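Local coordinates for UPF0749 protein MT1873 (Mycobacterium tuberculosis, PDB 3GMG) that is of unknown function but is probably a membrane protein of the UPF0749 (DUF881) family, represented here by its C-terminal part, at residues 64-69 against 113-118; 74-79 against 98-103; 107-112 against 142-147. All blocks are in the same frame, centred on the assembly; numbering follows the deposited sequence.

Contact 1 of 3, residues 64-69 against 113-118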
# COMPACT_ATOMS: atom_id res chain seq x y z
N ALA A 64 -14.40 -2.52 -4.14
CA ALA A 64 -15.79 -2.38 -3.77
C ALA A 64 -16.02 -1.50 -2.53
O ALA A 64 -17.15 -1.44 -2.03
CB ALA A 64 -16.39 -3.78 -3.51
N GLY A 65 -14.96 -0.89 -2.02
CA GLY A 65 -15.05 0.10 -0.98
C GLY A 65 -14.88 -0.43 0.44
O GLY A 65 -15.24 0.24 1.39
N ALA A 66 -14.31 -1.62 0.59
CA ALA A 66 -14.03 -2.12 1.91
C ALA A 66 -13.19 -1.18 2.74
O ALA A 66 -12.15 -0.69 2.27
CB ALA A 66 -13.34 -3.50 1.85
N GLU A 67 -13.61 -0.93 3.97
CA GLU A 67 -12.94 -0.01 4.89
C GLU A 67 -12.10 -0.69 5.97
O GLU A 67 -11.32 -0.05 6.68
CB GLU A 67 -13.97 0.94 5.51
CG GLU A 67 -14.66 1.76 4.42
CD GLU A 67 -15.74 2.69 4.93
OE1 GLU A 67 -16.13 2.57 6.11
OE2 GLU A 67 -16.18 3.58 4.15
N ALA A 68 -12.29 -2.01 6.13
CA ALA A 68 -11.49 -2.81 7.01
C ALA A 68 -11.60 -4.23 6.50
O ALA A 68 -12.67 -4.64 6.05
CB ALA A 68 -11.98 -2.71 8.47
N ILE A 69 -10.49 -4.97 6.54
CA ILE A 69 -10.44 -6.36 6.08
C ILE A 69 -9.60 -7.17 7.05
O ILE A 69 -8.53 -6.73 7.48
CB ILE A 69 -9.86 -6.49 4.64
CG1 ILE A 69 -10.67 -5.66 3.65
CG2 ILE A 69 -9.83 -7.96 4.16
CD1 ILE A 69 -10.03 -5.60 2.25
N PRO A 113 -24.10 -5.39 -0.32
CA PRO A 113 -24.38 -5.76 -1.70
C PRO A 113 -23.23 -5.45 -2.70
O PRO A 113 -23.04 -6.21 -3.66
CB PRO A 113 -25.65 -4.95 -2.02
CG PRO A 113 -26.28 -4.73 -0.71
CD PRO A 113 -25.16 -4.52 0.24
N THR A 114 -22.49 -4.37 -2.47
CA THR A 114 -21.38 -4.01 -3.36
C THR A 114 -20.23 -4.99 -3.19
O THR A 114 -19.63 -5.43 -4.17
CB THR A 114 -20.88 -2.59 -3.11
OG1 THR A 114 -22.00 -1.69 -3.12
CG2 THR A 114 -19.88 -2.17 -4.16
N LEU A 115 -19.90 -5.30 -1.93
CA LEU A 115 -18.84 -6.28 -1.65
C LEU A 115 -19.22 -7.63 -2.23
O LEU A 115 -18.39 -8.28 -2.83
CB LEU A 115 -18.62 -6.40 -0.14
CG LEU A 115 -18.12 -5.13 0.55
CD1 LEU A 115 -18.18 -5.24 2.08
CD2 LEU A 115 -16.72 -4.76 0.11
N ALA A 116 -20.48 -8.05 -2.09
CA ALA A 116 -20.91 -9.32 -2.67
C ALA A 116 -20.85 -9.30 -4.19
O ALA A 116 -20.43 -10.27 -4.80
CB ALA A 116 -22.31 -9.68 -2.20
N ALA A 117 -21.26 -8.19 -4.79
CA ALA A 117 -21.19 -8.05 -6.26
C ALA A 117 -19.76 -8.23 -6.76
O ALA A 117 -19.54 -8.92 -7.76
CB ALA A 117 -21.75 -6.69 -6.71
N ALA A 118 -18.80 -7.63 -6.06
CA ALA A 118 -17.40 -7.75 -6.44
C ALA A 118 -16.99 -9.21 -6.47
O ALA A 118 -16.30 -9.66 -7.38
CB ALA A 118 -16.48 -6.94 -5.52

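Contact 2 of 3, residues 74-79 against 98-103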
# COMPACT_ATOMS: atom_id res chain seq x y z
N ALA A 74 -8.46 -21.22 10.96
CA ALA A 74 -9.02 -21.79 12.18
C ALA A 74 -8.35 -21.27 13.44
O ALA A 74 -8.97 -21.31 14.52
CB ALA A 74 -8.93 -23.33 12.13
N HIS A 75 -7.11 -20.80 13.34
CA HIS A 75 -6.33 -20.47 14.52
C HIS A 75 -5.79 -19.06 14.57
O HIS A 75 -5.46 -18.58 15.65
CB HIS A 75 -5.14 -21.41 14.63
CG HIS A 75 -5.50 -22.87 14.56
ND1 HIS A 75 -6.26 -23.49 15.52
CD2 HIS A 75 -5.22 -23.81 13.63
CE1 HIS A 75 -6.42 -24.76 15.19
NE2 HIS A 75 -5.80 -24.98 14.05
N ARG A 76 -5.63 -18.41 13.42
CA ARG A 76 -4.92 -17.13 13.36
C ARG A 76 -5.71 -16.07 12.60
O ARG A 76 -6.59 -16.40 11.82
CB ARG A 76 -3.56 -17.32 12.71
CG ARG A 76 -2.61 -18.17 13.58
CD ARG A 76 -1.44 -18.71 12.79
NE ARG A 76 -1.88 -19.62 11.72
CZ ARG A 76 -2.17 -20.92 11.87
NH1 ARG A 76 -2.56 -21.61 10.80
NH2 ARG A 76 -2.06 -21.53 13.05
N SER A 77 -5.38 -14.81 12.86
CA SER A 77 -6.05 -13.66 12.22
C SER A 77 -5.03 -12.62 11.78
O SER A 77 -4.02 -12.41 12.46
CB SER A 77 -7.05 -13.02 13.18
OG SER A 77 -7.99 -13.98 13.64
N VAL A 78 -5.28 -11.98 10.65
CA VAL A 78 -4.42 -10.92 10.14
C VAL A 78 -5.29 -9.73 9.74
O VAL A 78 -6.23 -9.88 8.98
CB VAL A 78 -3.61 -11.37 8.93
CG1 VAL A 78 -2.67 -10.24 8.47
CG2 VAL A 78 -2.78 -12.62 9.27
N ARG A 79 -4.98 -8.56 10.28
CA ARG A 79 -5.60 -7.31 9.87
C ARG A 79 -4.90 -6.83 8.61
O ARG A 79 -3.70 -6.61 8.61
CB ARG A 79 -5.43 -6.26 10.97
CG ARG A 79 -6.04 -4.90 10.63
CD ARG A 79 -7.56 -4.98 10.45
NE ARG A 79 -8.17 -3.65 10.37
CZ ARG A 79 -8.45 -2.88 11.41
NH1 ARG A 79 -8.97 -1.66 11.20
NH2 ARG A 79 -8.20 -3.28 12.65
N LYS A 98 2.12 -14.31 9.08
CA LYS A 98 1.28 -15.35 9.65
C LYS A 98 0.95 -16.42 8.63
O LYS A 98 0.40 -16.13 7.56
CB LYS A 98 -0.00 -14.75 10.23
CG LYS A 98 0.28 -13.77 11.34
CD LYS A 98 -0.89 -13.63 12.25
CE LYS A 98 -0.61 -12.63 13.34
NZ LYS A 98 -1.86 -12.20 14.00
N VAL A 99 1.28 -17.67 8.97
CA VAL A 99 1.02 -18.80 8.10
C VAL A 99 -0.40 -19.29 8.34
O VAL A 99 -0.77 -19.64 9.47
CB VAL A 99 2.05 -19.93 8.30
CG1 VAL A 99 1.76 -21.07 7.34
CG2 VAL A 99 3.49 -19.40 8.13
N LEU A 100 -1.18 -19.30 7.26
CA LEU A 100 -2.59 -19.68 7.29
C LEU A 100 -2.82 -20.90 6.43
O LEU A 100 -2.17 -21.07 5.38
CB LEU A 100 -3.45 -18.53 6.75
CG LEU A 100 -3.33 -17.16 7.42
CD1 LEU A 100 -4.37 -16.21 6.83
CD2 LEU A 100 -3.51 -17.24 8.93
N SER A 101 -3.76 -21.75 6.84
CA SER A 101 -4.16 -22.92 6.08
C SER A 101 -5.67 -22.99 5.95
O SER A 101 -6.39 -22.52 6.83
CB SER A 101 -3.64 -24.19 6.76
OG SER A 101 -2.23 -24.14 6.75
N PRO A 102 -6.17 -23.56 4.85
CA PRO A 102 -7.62 -23.51 4.64
C PRO A 102 -8.40 -24.44 5.58
O PRO A 102 -7.82 -25.41 6.12
CB PRO A 102 -7.79 -23.94 3.18
CG PRO A 102 -6.56 -24.76 2.90
CD PRO A 102 -5.46 -24.20 3.73
N PRO A 103 -9.69 -24.17 5.79
CA PRO A 103 -10.46 -23.11 5.12
C PRO A 103 -10.14 -21.72 5.66
O PRO A 103 -9.68 -21.58 6.78
CB PRO A 103 -11.92 -23.49 5.40
CG PRO A 103 -11.87 -24.28 6.67
CD PRO A 103 -10.55 -25.01 6.64
O HOH W 1 -8.50 -23.15 8.80
O HOH W 2 -3.26 -14.74 15.16

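Contact 3 of 3, residues 107-112 against 142-147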
# COMPACT_ATOMS: atom_id res chain seq x y z
N LEU A 107 -13.23 -11.29 6.48
CA LEU A 107 -14.23 -10.34 6.98
C LEU A 107 -13.94 -8.99 6.36
O LEU A 107 -12.80 -8.56 6.33
CB LEU A 107 -14.15 -10.22 8.49
CG LEU A 107 -14.24 -11.52 9.28
CD1 LEU A 107 -13.92 -11.28 10.74
CD2 LEU A 107 -15.66 -12.08 9.19
N ALA A 108 -14.96 -8.33 5.84
CA ALA A 108 -14.79 -7.00 5.25
C ALA A 108 -15.97 -6.12 5.62
O ALA A 108 -17.12 -6.55 5.54
CB ALA A 108 -14.67 -7.08 3.77
N ILE A 109 -15.67 -4.90 6.01
CA ILE A 109 -16.67 -3.90 6.37
C ILE A 109 -16.86 -2.95 5.20
O ILE A 109 -15.88 -2.41 4.68
CB ILE A 109 -16.28 -3.14 7.63
CG1 ILE A 109 -16.35 -4.06 8.87
CG2 ILE A 109 -17.21 -1.92 7.86
CD1 ILE A 109 -15.68 -3.52 10.11
N GLY A 110 -18.10 -2.79 4.77
CA GLY A 110 -18.45 -1.96 3.61
C GLY A 110 -19.90 -2.17 3.24
O GLY A 110 -20.62 -2.82 3.98
N ASP A 111 -20.34 -1.67 2.08
CA ASP A 111 -21.71 -1.91 1.63
C ASP A 111 -21.87 -3.38 1.24
O ASP A 111 -21.27 -3.84 0.27
CB ASP A 111 -22.09 -1.01 0.45
CG ASP A 111 -23.50 -1.24 0.01
OD1 ASP A 111 -24.40 -1.02 0.84
OD2 ASP A 111 -23.70 -1.69 -1.14
N PRO A 112 -22.69 -4.14 2.00
CA PRO A 112 -22.71 -5.60 1.74
C PRO A 112 -23.09 -6.02 0.30
O PRO A 112 -22.43 -6.88 -0.27
CB PRO A 112 -23.70 -6.13 2.80
CG PRO A 112 -23.67 -5.15 3.85
CD PRO A 112 -23.51 -3.81 3.17
N ASP A 142 -25.47 -7.41 8.51
CA ASP A 142 -25.68 -6.07 9.02
C ASP A 142 -24.57 -5.63 9.98
O ASP A 142 -24.37 -4.44 10.21
CB ASP A 142 -27.04 -5.98 9.71
CG ASP A 142 -28.20 -6.04 8.73
OD1 ASP A 142 -28.00 -5.86 7.50
OD2 ASP A 142 -29.35 -6.24 9.19
N ARG A 143 -23.83 -6.59 10.55
CA ARG A 143 -22.70 -6.29 11.42
C ARG A 143 -21.61 -7.35 11.28
O ARG A 143 -21.85 -8.53 11.46
CB ARG A 143 -23.11 -6.26 12.89
CG ARG A 143 -21.96 -6.05 13.84
CD ARG A 143 -22.41 -5.96 15.30
NE ARG A 143 -21.27 -6.09 16.18
CZ ARG A 143 -21.36 -6.27 17.49
NH1 ARG A 143 -22.56 -6.35 18.08
NH2 ARG A 143 -20.25 -6.38 18.22
N VAL A 144 -20.41 -6.86 11.01
CA VAL A 144 -19.19 -7.65 10.96
C VAL A 144 -18.18 -6.96 11.86
O VAL A 144 -18.09 -5.72 11.86
CB VAL A 144 -18.67 -7.65 9.50
CG1 VAL A 144 -17.25 -8.24 9.42
CG2 VAL A 144 -19.63 -8.39 8.59
N ASP A 145 -17.43 -7.72 12.66
CA ASP A 145 -16.41 -7.16 13.54
C ASP A 145 -15.01 -7.52 13.07
O ASP A 145 -14.71 -8.69 12.86
CB ASP A 145 -16.57 -7.65 14.98
CG ASP A 145 -17.84 -7.13 15.67
OD1 ASP A 145 -18.61 -6.34 15.10
OD2 ASP A 145 -18.05 -7.55 16.83
N VAL A 146 -14.17 -6.50 12.89
CA VAL A 146 -12.77 -6.67 12.51
C VAL A 146 -11.96 -6.26 13.72
O VAL A 146 -11.82 -5.07 14.01
CB VAL A 146 -12.42 -5.81 11.27
CG1 VAL A 146 -10.89 -5.76 11.07
CG2 VAL A 146 -13.12 -6.38 10.04
N THR A 147 -11.44 -7.23 14.45
CA THR A 147 -10.81 -6.95 15.73
C THR A 147 -9.29 -7.15 15.72
O THR A 147 -8.62 -6.70 16.65
CB THR A 147 -11.42 -7.83 16.86
OG1 THR A 147 -11.20 -9.21 16.56
CG2 THR A 147 -12.91 -7.57 17.00

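Contact 1 of 3, residues 64-69 against 113-118
The chain leaves helix 51-63 at Ala64, whose CA lies 5.4 Å from the CA of Leu115 in helix 112-119, and then swings away through Gly65 and Ala66 towards strand 68-72. Gly65, with a phi of 94°, is the C-prime residue of a Schellman motif: Ala66 N bonds back to Leu61 O and Gly65 N to Arg62 O. At these angles a CB would collide with the preceding carbonyl oxygen, so glycine suits the position. The contact itself is apolar and has no hydrogen bond across it. Ala64 aims its CB at the helix, and the methyl meets Ala118 CB at 3.7 Å, tip to tip; a methyl on each side suits so close an approach of the chain to the helix. One helical turn back, Thr114 has OG1 beside the backbone N (chi1 -51°), so CG2 stands anti to that N and lies against Ala64 O at 3.5 Å. Its hydroxyl is engaged elsewhere, with OG1 hydrogen-bonded to Asp111 OD2. Leu115 starts off along the flank of the helix, but its branch reaches inward: CD2 comes 3.8 Å from Ala64 CB and 4.0 Å from Ala66 CB, bridging the two small residues. Leu61 touches both Leu115 and Ala66 and extends this apolar patch. Beyond the turn, the carboxylate of Glu67 accepts backbone N-H bonds from Gln156, Tyr157 and Ala158 of the second subunit. The C-terminal end of helix 51-63 thus rests against the side of helix 112-119, consistent with the helical layer of a ferredoxin-like βαββαβ arrangement, in which 77-79 is an extra edge strand.

Contact 2 of 3, residues 74-79 against 98-103
Two flat groups lie near the bend before strand 77-79: the guanidinium of Arg76 has Leu100 CA and Ser101 N at its edge and Val99 O approaching obliquely, while the His75 ring carries the Ala74 methyl over the centre of one face, 4.0 Å above its plane. The bend joins the two strands of the β-hairpin 68-72/77-79, and 98-100 is an outer strand of a separate three-stranded antiparallel sheet. The two segments are tied mainly by side chains. Arg76 bends at chi3 (-62°), which brings NE within 2.5 Å of Val99 O, although the N-H points poorly at the oxygen (121°) and the bond is weak. Its main polar partner is Asp73, whose OD2 forms a salt bridge with NH1 and also accepts Ser101 N. The aliphatic root of the arginine is used too, with Arg76 CB 3.8 Å from Leu100 CD2. Lys98 stretches in the opposite sense to Val78, its chain extended beyond CG, so that Lys98 CB lies 3.6 Å from Val78 CG2 while the ammonium travels on to the backbone. There Lys98 NZ donates to Ser77 O at 2.7 Å, nearly along the C=O axis (175°). A long, flexible lysine can thus lay its methylenes along valine while its charge stays at the surface, where one water accepts from both Lys98 NZ and Ser77 N. At the far end, beyond a cis peptide before Pro103, another water accepts from Ala74 N at 2.9 Å and donates to Pro103 O at 2.8 Å.

Contact 3 of 3, residues 107-112 against 142-147
Leu107 leaves strand 104-109 with its CB pointing at strand 143-146, and that atom already packs 3.8 Å from Val144 CG1. With CG anti to the carbonyl carbon (chi1 -54°), the side chain crosses Val144 obliquely and splits its two methyls: CD1 reaches the backbone, 3.4 Å from Asp145 O, whereas CD2 stays beside Val144 CG1 at 4.2 Å. Two residues on, Ile109 continues the apolar surface, its CD1 lying 3.8 Å from Val146 CG2. The beta-branched valines suit a strand and offer compact methyls to these longer side chains. The opposite side of that strand is polar. There Arg143 grips Asp145 side-on: NE donates in the guanidinium plane to Asp145 OD1 at 2.9 Å, and NH2 forms a salt bridge with Asp145 OD2, each oxygen using its syn lone pair. Thr34 OG1 also bonds Asp145 OD1, tying the pair to strand 33-35. The two strand axes pass 6.7 Å apart at 111°, with no hydrogen bond between them. This is face-to-face packing of nearly orthogonal strands: after a corner at Asp142, the chain lays a two-stranded sheet over the face of the five-stranded sheet opposite helix 112-119.

From the N terminus, the chain runs through strands 33-35 and 37-43 and helix 51-63 before 64-69 opens contact 1, which closes only at 113-118. Contact 2 is nested inside that loop: 74-79 and 98-103 bring the end of a hairpin together with the inserted three-stranded sheet. Contact 3 opens at 107-112, still within the loop of contact 1, and closes beyond it at 142-147, so these two cross. They adjoin through neighbouring strands 68-72 and 104-109, where the backbones of Glu67 and Ala68 are hydrogen-bonded to Ile109. Arg79 packs on both Ile69 and Val146, linking contact 2 to the other two. Together they join helices, central sheet, insertion and covering strands.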